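Local structure of Na Glutathione S-transferase 2 (Necator americanus, 2ON5) at residues L106-G111 with G115-L120; E130-F135 with L158-H163; K137-K142 with Y147-S152; E123-A128 with P172-G177. The protein binds glutathione and, as a glutathione S-transferase, probably catalyses its conjugation to electrophilic compounds in the hookworm. One frame throughout, in Å; residues are numbered along the deposited sequence.

Contact 1: residues L106-G111 with G115-L120; sequences LRVVAG and GDPEKL
V108 carries most of this contact: it sits on the last turns of helix 103-110 and meets G115, P117 and L120 where the chain comes back to start helix 117-143. One residue earlier, R107 forms a salt bridge with D113 in the connecting turn. The two methyls of V108 divide the work. CG1, anti to the backbone N (chi1 168°), lies over the peptide that leaves G115, with V108 CG1 to G115 O at 3.4 Å, and it also reaches the proline ring, V108 CG1 to P117 CG at 3.8 Å. CG2 turns to the other helix and touches a leucine methyl, V108 CG2 to L120 CD2 at 3.9 Å. G115, having no side chain, lets the backbones come near here, V108 CA to G115 CA 5.6 Å. V109 adds one methyl: its CG2 meets P117 CB at 3.9 Å, the two side chains crossing at a slant. G111 then ends the helix with positive phi in a Schellman motif, its N bonded to V108 O. On the far side D116 is the N-cap of the next helix. Its OD2 accepts from K119 N over 3.1 Å, and the N-H arrives from above the carboxylate plane, about 75° out of it. P117 follows as the first helical residue, and its ring is the surface that both valines use. The whole is two consecutive helices joined by a short turn, one ended and the next capped, in the helical C-terminal domain of glutathione S-transferases.

Contact 2: residues E130-F135 with L158-H163; sequences EKFFGF and LCLAEH
F132 and F133, neighbours on helix 117-143, both send their rings to L160 of helix 155-168, a helix-to-helix contact in the core of the helical C-terminal domain of the glutathione S-transferase fold. The helices stay well apart, with F133 CA and L160 CA 9.6 Å from each other, and long side chains bridge the gap. F132 and L160 both have CG anti to the backbone N (chi1 176° and -176°), which extends them across the gap, where the two side chains run antiparallel alongside each other. The F132 ring offers its far end, CE1 and CZ, and the leucine methyl CD1 approaches it obliquely. F133 starts off to one side of the line between the helices, but its ring swings inward until CE1 lies near the same methyl, again at a slant. One methyl is thus shared by two rings, and the interface is wholly apolar. Each ring has a second neighbour: F132 stacks with Y98 of helix 82-101, and F133 meets F178 edge-to-face. H163, one turn after L160, points the same way and packs against Y98, the planes nearly perpendicular. All three touching residues are buried, and a bound glutathione is about 11 Å from the F132 side chain. The closest approach is F132 CE1 to L160 CD1 at 3.6 Å; F133 CE1 to the same L160 CD1 is longer, 4.3 Å.

Contact 3: residues K137-K142 with Y147-S152; sequences KKFLEK and YLVGDS
The last turns of helix 117-143 pack here against the loop that leads into helix 155-168, where L140 and F139 of the helix meet Y147, L148 and V149 as the chain doubles back in the helical C-terminal domain. L140 supplies the leucine part of the apolar packing. With CG anti to its carbonyl carbon (chi1 -68°), it lays methyl CD2 against the loop backbone, L140 CD2 to Y147 O at 3.6 Å, while L140 CG meets L148 CD2 at 4.0 Å. The two leucines cross at an angle, where the backbones come to 5.2 Å between L140 CA and L148 CA. F139 faces the next part of the loop: L148 O lies at its ring edge, in the ring plane, 3.9 Å from F139 CD2, and that same CD2 comes within 4.4 Å of V149 CG2. F139 O and L148 O come within 3.5 Å of each other, and a water donates to both, to F139 O at 2.7 Å and to L148 O at 2.6 Å. Around the loop, L148 N gives its hydrogen to D157 OD2 of helix 155-168, and S143 OG bonds both Y147 O and L140 O. The F139 ring also lies nearly parallel to F48 of the second subunit. The two segments share no direct hydrogen bond; their polar connection is indirect, through S143 OG just past the first segment and through the water, which lets two acceptors lie close together while leucine methyls pack beside them.

Contact 4: residues E123-A128 with P172-G177; sequences ELLLPA and PSIYDG
L125 and I174 make the tight part of this contact, on its inward side. I174 belongs to a short 3-10 turn before helix 179-189, and both residues are buried. L125 points at the turn, its CG anti to the backbone N (chi1 -163°), and methyl CD2 meets the far end of the isoleucine: L125 CD2 to I174 CD1 is 3.9 Å, and L125 CD2 to I174 CG1 is 4.0 Å. The two side chains cross at a slant, and I167 of helix 155-168 packs on both. The outer side is looser. L126 leans its CD2 over the backbone of the turn without close contact, L126 CD2 to S173 O being 4.3 Å and L126 CD2 to I174 CA 4.5 Å, in a partly exposed setting. F121, further back on the same helix, touches L126, S173 and I174 there. The helix itself is irregular, with a wide pi-type turn at 123-125 and a kink at P127, whose ring nitrogen has no hydrogen to give. No hydrogen bond joins the segments directly; I174 O instead accepts from R129 NE, just beyond. The segments themselves therefore meet through aliphatic packing, and R129 supplies a polar tie between helix and turn.

All four contacts use helix 117-143: contact 1 at its start, contact 4 next, then contact 2 and contact 3 near its end. Contact 2 is the buried one, aromatic and aliphatic, whereas contact 1 lies at the surface and contacts 3 and 4 are partly buried. Contact 2 joins two helical segments with 22 residues between them; contact 3 lies in that interval and touches contact 2 through L160 CD2 and L148 CD1, 4.0 Å apart. Contact 4 meets contact 2 where F133 CE2 lies 3.6 Å from I174 O. No direct hydrogen bond crosses any of them: polar groups serve as a helix cap in contact 1 and a water bridge in contact 3.

Contact 1: residues L106-G111 with G115-L120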
loop_
_atom_site.group_PDB
_atom_site.type_symbol
_atom_site.label_atom_id
_atom_site.label_comp_id
_atom_site.label_asym_id
_atom_site.label_seq_id
_atom_site.Cartn_x
_atom_site.Cartn_y
_atom_site.Cartn_z
ATOM N N LEU A 106 -15.834 7.323 -5.243
ATOM C CA LEU A 106 -15.949 7.241 -3.799
ATOM C C LEU A 106 -16.097 8.637 -3.155
ATOM O O LEU A 106 -16.892 8.823 -2.231
ATOM C CB LEU A 106 -14.758 6.471 -3.206
ATOM C CG LEU A 106 -14.603 5.053 -3.760
ATOM C CD1 LEU A 106 -13.202 4.451 -3.440
ATOM C CD2 LEU A 106 -15.733 4.150 -3.234
ATOM N N ARG A 107 -15.351 9.607 -3.654
ATOM C CA ARG A 107 -15.452 10.979 -3.141
ATOM C C ARG A 107 -16.862 11.582 -3.357
ATOM O O ARG A 107 -17.416 12.243 -2.477
ATOM C CB ARG A 107 -14.372 11.854 -3.765
ATOM C CG ARG A 107 -12.962 11.564 -3.180
ATOM C CD ARG A 107 -11.854 12.305 -3.914
ATOM N NE ARG A 107 -12.082 13.755 -3.878
ATOM C CZ ARG A 107 -11.735 14.555 -2.874
ATOM N NH1 ARG A 107 -11.114 14.070 -1.801
ATOM N NH2 ARG A 107 -12.015 15.848 -2.946
ATOM N N VAL A 108 -17.431 11.315 -4.524
ATOM C CA VAL A 108 -18.798 11.741 -4.821
ATOM C C VAL A 108 -19.819 11.082 -3.880
ATOM O O VAL A 108 -20.580 11.795 -3.228
ATOM C CB VAL A 108 -19.144 11.551 -6.314
ATOM C CG1 VAL A 108 -20.670 11.729 -6.537
ATOM C CG2 VAL A 108 -18.349 12.549 -7.155
ATOM N N VAL A 109 -19.808 9.749 -3.771
ATOM C CA VAL A 109 -20.745 9.043 -2.868
ATOM C C VAL A 109 -20.597 9.516 -1.395
ATOM O O VAL A 109 -21.591 9.701 -0.683
ATOM C CB VAL A 109 -20.638 7.484 -3.004
ATOM C CG1 VAL A 109 -21.502 6.765 -1.992
ATOM C CG2 VAL A 109 -21.052 7.040 -4.396
ATOM N N ALA A 110 -19.360 9.755 -0.976
ATOM C CA ALA A 110 -19.082 10.241 0.384
ATOM C C ALA A 110 -19.596 11.675 0.616
ATOM O O ALA A 110 -19.713 12.111 1.760
ATOM C CB ALA A 110 -17.588 10.140 0.697
ATOM N N GLY A 111 -19.909 12.391 -0.470
ATOM C CA GLY A 111 -20.383 13.776 -0.370
ATOM C C GLY A 111 -19.262 14.803 -0.377
ATOM O O GLY A 111 -19.513 16.008 -0.235
ATOM N N GLY A 115 -21.089 15.515 -7.806
ATOM C CA GLY A 115 -21.161 14.622 -8.957
ATOM C C GLY A 115 -22.333 13.664 -8.950
ATOM O O GLY A 115 -23.107 13.626 -8.004
ATOM N N ASP A 116 -22.416 12.872 -10.020
ATOM C CA ASP A 116 -23.497 11.934 -10.292
ATOM C C ASP A 116 -22.953 10.514 -10.035
ATOM O O ASP A 116 -22.209 9.988 -10.859
ATOM C CB ASP A 116 -23.905 12.108 -11.768
ATOM C CG ASP A 116 -25.039 11.170 -12.219
ATOM O OD1 ASP A 116 -25.676 11.501 -13.251
ATOM O OD2 ASP A 116 -25.297 10.117 -11.597
ATOM N N PRO A 117 -23.280 9.919 -8.870
ATOM C CA PRO A 117 -22.779 8.564 -8.550
ATOM C C PRO A 117 -23.072 7.526 -9.639
ATOM O O PRO A 117 -22.189 6.766 -10.022
ATOM C CB PRO A 117 -23.510 8.223 -7.248
ATOM C CG PRO A 117 -23.762 9.570 -6.608
ATOM C CD PRO A 117 -24.082 10.475 -7.763
ATOM N N GLU A 118 -24.295 7.529 -10.156
ATOM C CA GLU A 118 -24.703 6.648 -11.244
ATOM C C GLU A 118 -23.808 6.756 -12.481
ATOM O O GLU A 118 -23.380 5.747 -13.039
ATOM C CB GLU A 118 -26.154 6.963 -11.626
ATOM C CG GLU A 118 -26.572 6.396 -12.932
ATOM C CD GLU A 118 -27.274 5.101 -12.765
ATOM O OE1 GLU A 118 -26.622 4.153 -12.279
ATOM O OE2 GLU A 118 -28.473 5.032 -13.120
ATOM N N LYS A 119 -23.534 7.985 -12.910
ATOM C CA LYS A 119 -22.685 8.192 -14.089
ATOM C C LYS A 119 -21.261 7.673 -13.852
ATOM O O LYS A 119 -20.685 6.977 -14.708
ATOM C CB LYS A 119 -22.675 9.666 -14.491
ATOM C CG LYS A 119 -21.894 9.978 -15.756
ATOM C CD LYS A 119 -22.233 11.377 -16.278
ATOM C CE LYS A 119 -21.172 11.892 -17.254
ATOM N NZ LYS A 119 -20.080 12.637 -16.533
ATOM N N LEU A 120 -20.700 8.019 -12.696
ATOM C CA LEU A 120 -19.353 7.576 -12.338
ATOM C C LEU A 120 -19.288 6.064 -12.167
ATOM O O LEU A 120 -18.265 5.431 -12.474
ATOM C CB LEU A 120 -18.900 8.216 -11.029
ATOM C CG LEU A 120 -17.994 9.455 -10.970
ATOM C CD1 LEU A 120 -17.244 9.755 -12.269
ATOM C CD2 LEU A 120 -18.784 10.616 -10.474
#

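Contact 2: residues E130-F135 with L158-H163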
loop_
_atom_site.group_PDB
_atom_site.type_symbol
_atom_site.label_atom_id
_atom_site.label_comp_id
_atom_site.label_asym_id
_atom_site.label_seq_id
_atom_site.Cartn_x
_atom_site.Cartn_y
_atom_site.Cartn_z
ATOM N N GLU A 130 -14.202 -4.707 -13.690
ATOM C CA GLU A 130 -14.029 -5.805 -14.664
ATOM C C GLU A 130 -12.596 -6.372 -14.617
ATOM O O GLU A 130 -12.397 -7.612 -14.618
ATOM C CB GLU A 130 -14.386 -5.337 -16.092
ATOM C CG GLU A 130 -14.036 -6.334 -17.194
ATOM C CD GLU A 130 -15.036 -7.481 -17.313
ATOM O OE1 GLU A 130 -16.212 -7.288 -16.939
ATOM O OE2 GLU A 130 -14.652 -8.585 -17.776
ATOM N N LYS A 131 -11.611 -5.469 -14.586
ATOM C CA LYS A 131 -10.190 -5.851 -14.481
ATOM C C LYS A 131 -9.932 -6.426 -13.100
ATOM O O LYS A 131 -9.373 -7.509 -12.975
ATOM C CB LYS A 131 -9.261 -4.649 -14.680
ATOM C CG LYS A 131 -9.184 -4.093 -16.124
ATOM C CD LYS A 131 -8.346 -2.794 -16.203
ATOM C CE LYS A 131 -9.046 -1.624 -15.504
ATOM N NZ LYS A 131 -8.172 -0.407 -15.414
ATOM N N PHE A 132 -10.348 -5.684 -12.068
ATOM C CA PHE A 132 -10.013 -6.056 -10.689
ATOM C C PHE A 132 -10.616 -7.399 -10.272
ATOM O O PHE A 132 -9.884 -8.291 -9.807
ATOM C CB PHE A 132 -10.371 -4.934 -9.721
ATOM C CG PHE A 132 -10.129 -5.284 -8.271
ATOM C CD1 PHE A 132 -11.147 -5.158 -7.351
ATOM C CD2 PHE A 132 -8.886 -5.753 -7.844
ATOM C CE1 PHE A 132 -10.944 -5.507 -6.021
ATOM C CE2 PHE A 132 -8.657 -6.071 -6.508
ATOM C CZ PHE A 132 -9.697 -5.957 -5.594
ATOM N N PHE A 133 -11.935 -7.542 -10.474
ATOM C CA PHE A 133 -12.664 -8.769 -10.120
ATOM C C PHE A 133 -12.130 -9.955 -10.927
ATOM O O PHE A 133 -12.247 -11.111 -10.515
ATOM C CB PHE A 133 -14.166 -8.610 -10.376
ATOM C CG PHE A 133 -14.897 -7.710 -9.382
ATOM C CD1 PHE A 133 -14.213 -6.944 -8.439
ATOM C CD2 PHE A 133 -16.290 -7.646 -9.413
ATOM C CE1 PHE A 133 -14.925 -6.131 -7.571
ATOM C CE2 PHE A 133 -17.011 -6.801 -8.572
ATOM C CZ PHE A 133 -16.329 -6.063 -7.643
ATOM N N GLY A 134 -11.568 -9.672 -12.099
ATOM C CA GLY A 134 -10.944 -10.719 -12.925
ATOM C C GLY A 134 -9.732 -11.322 -12.224
ATOM O O GLY A 134 -9.548 -12.537 -12.230
ATOM N N PHE A 135 -8.899 -10.481 -11.613
ATOM C CA PHE A 135 -7.767 -10.984 -10.831
ATOM C C PHE A 135 -8.197 -11.696 -9.548
ATOM O O PHE A 135 -7.598 -12.693 -9.169
ATOM C CB PHE A 135 -6.745 -9.884 -10.545
ATOM C CG PHE A 135 -6.131 -9.289 -11.793
ATOM C CD1 PHE A 135 -6.223 -7.931 -12.053
ATOM C CD2 PHE A 135 -5.500 -10.101 -12.721
ATOM C CE1 PHE A 135 -5.654 -7.372 -13.225
ATOM C CE2 PHE A 135 -4.938 -9.554 -13.898
ATOM C CZ PHE A 135 -5.019 -8.190 -14.141
ATOM N N LEU A 158 -11.805 -9.142 4.044
ATOM C CA LEU A 158 -12.650 -8.163 4.702
ATOM C C LEU A 158 -12.729 -6.935 3.828
ATOM O O LEU A 158 -13.818 -6.407 3.624
ATOM C CB LEU A 158 -12.120 -7.821 6.110
ATOM C CG LEU A 158 -12.047 -8.971 7.141
ATOM C CD1 LEU A 158 -11.404 -8.554 8.485
ATOM C CD2 LEU A 158 -13.433 -9.575 7.394
ATOM N N CYS A 159 -11.580 -6.523 3.268
ATOM C CA CYS A 159 -11.539 -5.357 2.350
ATOM C C CYS A 159 -12.464 -5.587 1.165
ATOM O O CYS A 159 -13.283 -4.724 0.837
ATOM C CB CYS A 159 -10.118 -5.065 1.833
ATOM S SG CYS A 159 -9.024 -4.393 3.105
ATOM N N LEU A 160 -12.316 -6.730 0.494
ATOM C CA LEU A 160 -13.136 -6.971 -0.703
ATOM C C LEU A 160 -14.643 -7.114 -0.416
ATOM O O LEU A 160 -15.474 -6.489 -1.120
ATOM C CB LEU A 160 -12.620 -8.177 -1.504
ATOM C CG LEU A 160 -13.342 -8.447 -2.821
ATOM C CD1 LEU A 160 -13.111 -7.314 -3.826
ATOM C CD2 LEU A 160 -12.932 -9.817 -3.361
ATOM N N ALA A 161 -14.994 -7.966 0.551
ATOM C CA ALA A 161 -16.410 -8.203 0.928
ATOM C C ALA A 161 -17.078 -6.883 1.338
ATOM O O ALA A 161 -18.229 -6.572 0.945
ATOM C CB ALA A 161 -16.501 -9.232 2.094
ATOM N N GLU A 162 -16.361 -6.088 2.122
ATOM C CA GLU A 162 -16.898 -4.774 2.564
ATOM C C GLU A 162 -17.129 -3.831 1.379
ATOM O O GLU A 162 -18.198 -3.254 1.247
ATOM C CB GLU A 162 -16.007 -4.127 3.637
ATOM C CG GLU A 162 -16.418 -2.723 4.070
ATOM C CD GLU A 162 -17.877 -2.614 4.511
ATOM O OE1 GLU A 162 -18.379 -3.494 5.247
ATOM O OE2 GLU A 162 -18.502 -1.613 4.147
ATOM N N HIS A 163 -16.132 -3.711 0.508
ATOM C CA HIS A 163 -16.273 -2.866 -0.663
ATOM C C HIS A 163 -17.431 -3.308 -1.532
ATOM O O HIS A 163 -18.331 -2.501 -1.845
ATOM C CB HIS A 163 -14.993 -2.862 -1.531
ATOM C CG HIS A 163 -15.188 -2.131 -2.821
ATOM N ND1 HIS A 163 -15.292 -2.770 -4.040
ATOM C CD2 HIS A 163 -15.383 -0.815 -3.065
ATOM C CE1 HIS A 163 -15.517 -1.869 -4.984
ATOM N NE2 HIS A 163 -15.586 -0.678 -4.416
#

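Contact 3: residues K137-K142 with Y147-S152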
loop_
_atom_site.group_PDB
_atom_site.type_symbol
_atom_site.label_atom_id
_atom_site.label_comp_id
_atom_site.label_asym_id
_atom_site.label_seq_id
_atom_site.Cartn_x
_atom_site.Cartn_y
_atom_site.Cartn_z
ATOM N N LYS A 137 -11.020 -13.319 -9.043
ATOM C CA LYS A 137 -11.504 -14.599 -9.551
ATOM C C LYS A 137 -10.350 -15.609 -9.673
ATOM O O LYS A 137 -10.472 -16.746 -9.240
ATOM C CB LYS A 137 -12.220 -14.358 -10.896
ATOM C CG LYS A 137 -13.004 -15.512 -11.483
ATOM C CD LYS A 137 -13.608 -15.056 -12.842
ATOM C CE LYS A 137 -14.451 -16.132 -13.467
ATOM N NZ LYS A 137 -15.217 -15.512 -14.588
ATOM N N LYS A 138 -9.215 -15.169 -10.207
ATOM C CA LYS A 138 -8.033 -16.017 -10.311
ATOM C C LYS A 138 -7.530 -16.512 -8.970
ATOM O O LYS A 138 -7.134 -17.669 -8.840
ATOM C CB LYS A 138 -6.895 -15.278 -11.005
ATOM C CG LYS A 138 -7.163 -14.969 -12.459
ATOM C CD LYS A 138 -6.070 -14.019 -13.040
ATOM C CE LYS A 138 -4.658 -14.284 -12.455
ATOM N NZ LYS A 138 -3.574 -13.690 -13.292
ATOM N N PHE A 139 -7.502 -15.616 -7.983
ATOM C CA PHE A 139 -7.044 -15.982 -6.640
ATOM C C PHE A 139 -7.987 -16.972 -5.979
ATOM O O PHE A 139 -7.527 -17.945 -5.350
ATOM C CB PHE A 139 -6.784 -14.740 -5.787
ATOM C CG PHE A 139 -5.413 -14.199 -5.976
ATOM C CD1 PHE A 139 -5.094 -13.467 -7.122
ATOM C CD2 PHE A 139 -4.410 -14.481 -5.063
ATOM C CE1 PHE A 139 -3.808 -13.010 -7.343
ATOM C CE2 PHE A 139 -3.088 -14.018 -5.279
ATOM C CZ PHE A 139 -2.797 -13.283 -6.414
ATOM N N LEU A 140 -9.288 -16.756 -6.165
ATOM C CA LEU A 140 -10.316 -17.693 -5.682
ATOM C C LEU A 140 -10.195 -19.088 -6.333
ATOM O O LEU A 140 -10.418 -20.101 -5.659
ATOM C CB LEU A 140 -11.722 -17.123 -5.892
ATOM C CG LEU A 140 -12.093 -15.894 -5.044
ATOM C CD1 LEU A 140 -13.377 -15.206 -5.557
ATOM C CD2 LEU A 140 -12.256 -16.247 -3.542
ATOM N N GLU A 141 -9.870 -19.124 -7.631
ATOM C CA GLU A 141 -9.671 -20.396 -8.363
ATOM C C GLU A 141 -8.507 -21.170 -7.771
ATOM O O GLU A 141 -8.555 -22.399 -7.648
ATOM C CB GLU A 141 -9.358 -20.178 -9.858
ATOM C CG GLU A 141 -10.139 -19.101 -10.538
ATOM C CD GLU A 141 -9.928 -19.026 -12.047
ATOM O OE1 GLU A 141 -10.954 -18.856 -12.742
ATOM O OE2 GLU A 141 -8.760 -19.128 -12.542
ATOM N N LYS A 142 -7.445 -20.441 -7.443
ATOM C CA LYS A 142 -6.236 -21.006 -6.846
ATOM C C LYS A 142 -6.487 -21.536 -5.426
ATOM O O LYS A 142 -5.982 -22.611 -5.056
ATOM C CB LYS A 142 -5.114 -19.952 -6.832
ATOM C CG LYS A 142 -3.834 -20.336 -6.087
ATOM C CD LYS A 142 -2.665 -20.546 -7.031
ATOM C CE LYS A 142 -1.614 -21.459 -6.409
ATOM N NZ LYS A 142 -0.479 -21.718 -7.361
ATOM N N TYR A 147 -12.094 -18.204 0.015
ATOM C CA TYR A 147 -11.354 -17.009 0.432
ATOM C C TYR A 147 -10.234 -16.689 -0.561
ATOM O O TYR A 147 -9.790 -17.557 -1.338
ATOM C CB TYR A 147 -10.786 -17.150 1.860
ATOM C CG TYR A 147 -11.819 -17.439 2.937
ATOM C CD1 TYR A 147 -11.865 -18.683 3.566
ATOM C CD2 TYR A 147 -12.752 -16.479 3.312
ATOM C CE1 TYR A 147 -12.808 -18.965 4.545
ATOM C CE2 TYR A 147 -13.697 -16.739 4.285
ATOM C CZ TYR A 147 -13.731 -17.981 4.900
ATOM O OH TYR A 147 -14.689 -18.234 5.889
ATOM N N LEU A 148 -9.753 -15.448 -0.518
ATOM C CA LEU A 148 -8.820 -14.988 -1.558
ATOM C C LEU A 148 -7.462 -15.690 -1.455
ATOM O O LEU A 148 -6.871 -16.049 -2.476
ATOM C CB LEU A 148 -8.676 -13.470 -1.522
ATOM C CG LEU A 148 -9.961 -12.724 -1.895
ATOM C CD1 LEU A 148 -9.845 -11.290 -1.368
ATOM C CD2 LEU A 148 -10.187 -12.761 -3.430
ATOM N N VAL A 149 -6.987 -15.897 -0.224
ATOM C CA VAL A 149 -5.698 -16.565 0.001
ATOM C C VAL A 149 -5.850 -17.576 1.135
ATOM O O VAL A 149 -6.324 -17.238 2.219
ATOM C CB VAL A 149 -4.561 -15.581 0.349
ATOM C CG1 VAL A 149 -3.227 -16.314 0.451
ATOM C CG2 VAL A 149 -4.443 -14.468 -0.700
ATOM N N GLY A 150 -5.452 -18.824 0.887
ATOM C CA GLY A 150 -5.511 -19.834 1.943
ATOM C C GLY A 150 -6.929 -20.283 2.274
ATOM O O GLY A 150 -7.879 -20.038 1.501
ATOM N N ASP A 151 -7.072 -20.934 3.427
ATOM C CA ASP A 151 -8.285 -21.643 3.762
ATOM C C ASP A 151 -9.112 -20.886 4.790
ATOM O O ASP A 151 -10.198 -21.329 5.131
ATOM C CB ASP A 151 -7.957 -23.059 4.290
ATOM C CG ASP A 151 -7.363 -23.981 3.221
ATOM O OD1 ASP A 151 -6.632 -24.923 3.597
ATOM O OD2 ASP A 151 -7.632 -23.787 2.020
ATOM N N SER A 152 -8.616 -19.748 5.285
ATOM C CA SER A 152 -9.357 -19.006 6.300
ATOM C C SER A 152 -9.397 -17.493 6.003
ATOM O O SER A 152 -8.635 -17.011 5.163
ATOM C CB SER A 152 -8.766 -19.281 7.692
ATOM O OG SER A 152 -7.420 -18.857 7.755
HETATM O O HOH W 1 -5.347 -17.681 -3.742
#

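Contact 4: residues E123-A128 with P172-G177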
loop_
_atom_site.group_PDB
_atom_site.type_symbol
_atom_site.label_atom_id
_atom_site.label_comp_id
_atom_site.label_asym_id
_atom_site.label_seq_id
_atom_site.Cartn_x
_atom_site.Cartn_y
_atom_site.Cartn_z
ATOM N N GLU A 123 -19.276 4.745 -15.739
ATOM C CA GLU A 123 -18.179 5.158 -16.608
ATOM C C GLU A 123 -16.817 4.802 -16.012
ATOM O O GLU A 123 -15.865 4.535 -16.743
ATOM C CB GLU A 123 -18.272 6.662 -16.923
ATOM C CG GLU A 123 -19.529 7.064 -17.720
ATOM C CD GLU A 123 -19.527 8.538 -18.197
ATOM O OE1 GLU A 123 -18.643 9.321 -17.789
ATOM O OE2 GLU A 123 -20.419 8.906 -18.993
ATOM N N LEU A 124 -16.753 4.779 -14.679
ATOM C CA LEU A 124 -15.504 4.578 -13.956
ATOM C C LEU A 124 -15.436 3.211 -13.250
ATOM O O LEU A 124 -14.526 2.406 -13.513
ATOM C CB LEU A 124 -15.300 5.723 -12.951
ATOM C CG LEU A 124 -13.970 5.769 -12.196
ATOM C CD1 LEU A 124 -12.803 5.587 -13.125
ATOM C CD2 LEU A 124 -13.840 7.065 -11.421
ATOM N N LEU A 125 -16.408 2.950 -12.377
ATOM C CA LEU A 125 -16.342 1.753 -11.527
ATOM C C LEU A 125 -16.514 0.432 -12.310
ATOM O O LEU A 125 -15.728 -0.507 -12.125
ATOM C CB LEU A 125 -17.328 1.873 -10.351
ATOM C CG LEU A 125 -17.105 0.923 -9.172
ATOM C CD1 LEU A 125 -17.725 1.478 -7.882
ATOM C CD2 LEU A 125 -17.666 -0.453 -9.475
ATOM N N LEU A 126 -17.508 0.357 -13.198
ATOM C CA LEU A 126 -17.758 -0.890 -13.918
ATOM C C LEU A 126 -16.530 -1.396 -14.672
ATOM O O LEU A 126 -16.168 -2.557 -14.519
ATOM C CB LEU A 126 -18.984 -0.815 -14.840
ATOM C CG LEU A 126 -20.355 -0.850 -14.146
ATOM C CD1 LEU A 126 -21.466 -0.750 -15.195
ATOM C CD2 LEU A 126 -20.533 -2.093 -13.274
ATOM N N PRO A 127 -15.877 -0.528 -15.484
ATOM C CA PRO A 127 -14.678 -0.989 -16.202
ATOM C C PRO A 127 -13.500 -1.324 -15.289
ATOM O O PRO A 127 -12.739 -2.244 -15.591
ATOM C CB PRO A 127 -14.331 0.209 -17.087
ATOM C CG PRO A 127 -15.578 1.008 -17.166
ATOM C CD PRO A 127 -16.195 0.870 -15.836
ATOM N N ALA A 128 -13.353 -0.572 -14.191
ATOM C CA ALA A 128 -12.285 -0.819 -13.215
ATOM C C ALA A 128 -12.497 -2.147 -12.504
ATOM O O ALA A 128 -11.535 -2.894 -12.244
ATOM C CB ALA A 128 -12.187 0.336 -12.191
ATOM N N PRO A 172 -26.518 -2.734 -7.348
ATOM C CA PRO A 172 -26.384 -4.208 -7.315
ATOM C C PRO A 172 -25.776 -4.859 -8.547
ATOM O O PRO A 172 -25.317 -6.008 -8.468
ATOM C CB PRO A 172 -27.825 -4.694 -7.114
ATOM C CG PRO A 172 -28.677 -3.563 -7.456
ATOM C CD PRO A 172 -27.911 -2.328 -7.079
ATOM N N SER A 173 -25.734 -4.132 -9.663
ATOM C CA SER A 173 -25.171 -4.678 -10.887
ATOM C C SER A 173 -23.647 -4.767 -10.842
ATOM O O SER A 173 -23.025 -5.272 -11.770
ATOM C CB SER A 173 -25.613 -3.872 -12.108
ATOM O OG SER A 173 -25.001 -2.593 -12.140
ATOM N N ILE A 174 -23.036 -4.279 -9.767
ATOM C CA ILE A 174 -21.579 -4.435 -9.632
ATOM C C ILE A 174 -21.183 -5.923 -9.765
ATOM O O ILE A 174 -20.106 -6.254 -10.257
ATOM C CB ILE A 174 -21.045 -3.816 -8.314
ATOM C CG1 ILE A 174 -19.497 -3.800 -8.338
ATOM C CG2 ILE A 174 -21.643 -4.513 -7.070
ATOM C CD1 ILE A 174 -18.865 -3.293 -7.053
ATOM N N TYR A 175 -22.073 -6.809 -9.333
ATOM C CA TYR A 175 -21.754 -8.244 -9.372
ATOM C C TYR A 175 -22.009 -8.941 -10.727
ATOM O O TYR A 175 -21.644 -10.098 -10.893
ATOM C CB TYR A 175 -22.497 -8.986 -8.270
ATOM C CG TYR A 175 -22.052 -8.672 -6.848
ATOM C CD1 TYR A 175 -22.965 -8.203 -5.925
ATOM C CD2 TYR A 175 -20.730 -8.891 -6.425
ATOM C CE1 TYR A 175 -22.595 -7.923 -4.608
ATOM C CE2 TYR A 175 -20.344 -8.625 -5.102
ATOM C CZ TYR A 175 -21.282 -8.139 -4.203
ATOM O OH TYR A 175 -20.956 -7.876 -2.883
ATOM N N ASP A 176 -22.645 -8.243 -11.667
ATOM C CA ASP A 176 -22.912 -8.798 -13.002
ATOM C C ASP A 176 -21.634 -9.323 -13.626
ATOM O O ASP A 176 -20.625 -8.596 -13.733
ATOM C CB ASP A 176 -23.487 -7.730 -13.941
ATOM C CG ASP A 176 -24.936 -7.368 -13.635
ATOM O OD1 ASP A 176 -25.524 -7.856 -12.643
ATOM O OD2 ASP A 176 -25.473 -6.558 -14.421
ATOM N N GLY A 177 -21.677 -10.585 -14.027
ATOM C CA GLY A 177 -20.535 -11.270 -14.655
ATOM C C GLY A 177 -19.567 -11.885 -13.651
ATOM O O GLY A 177 -18.564 -12.517 -14.035
#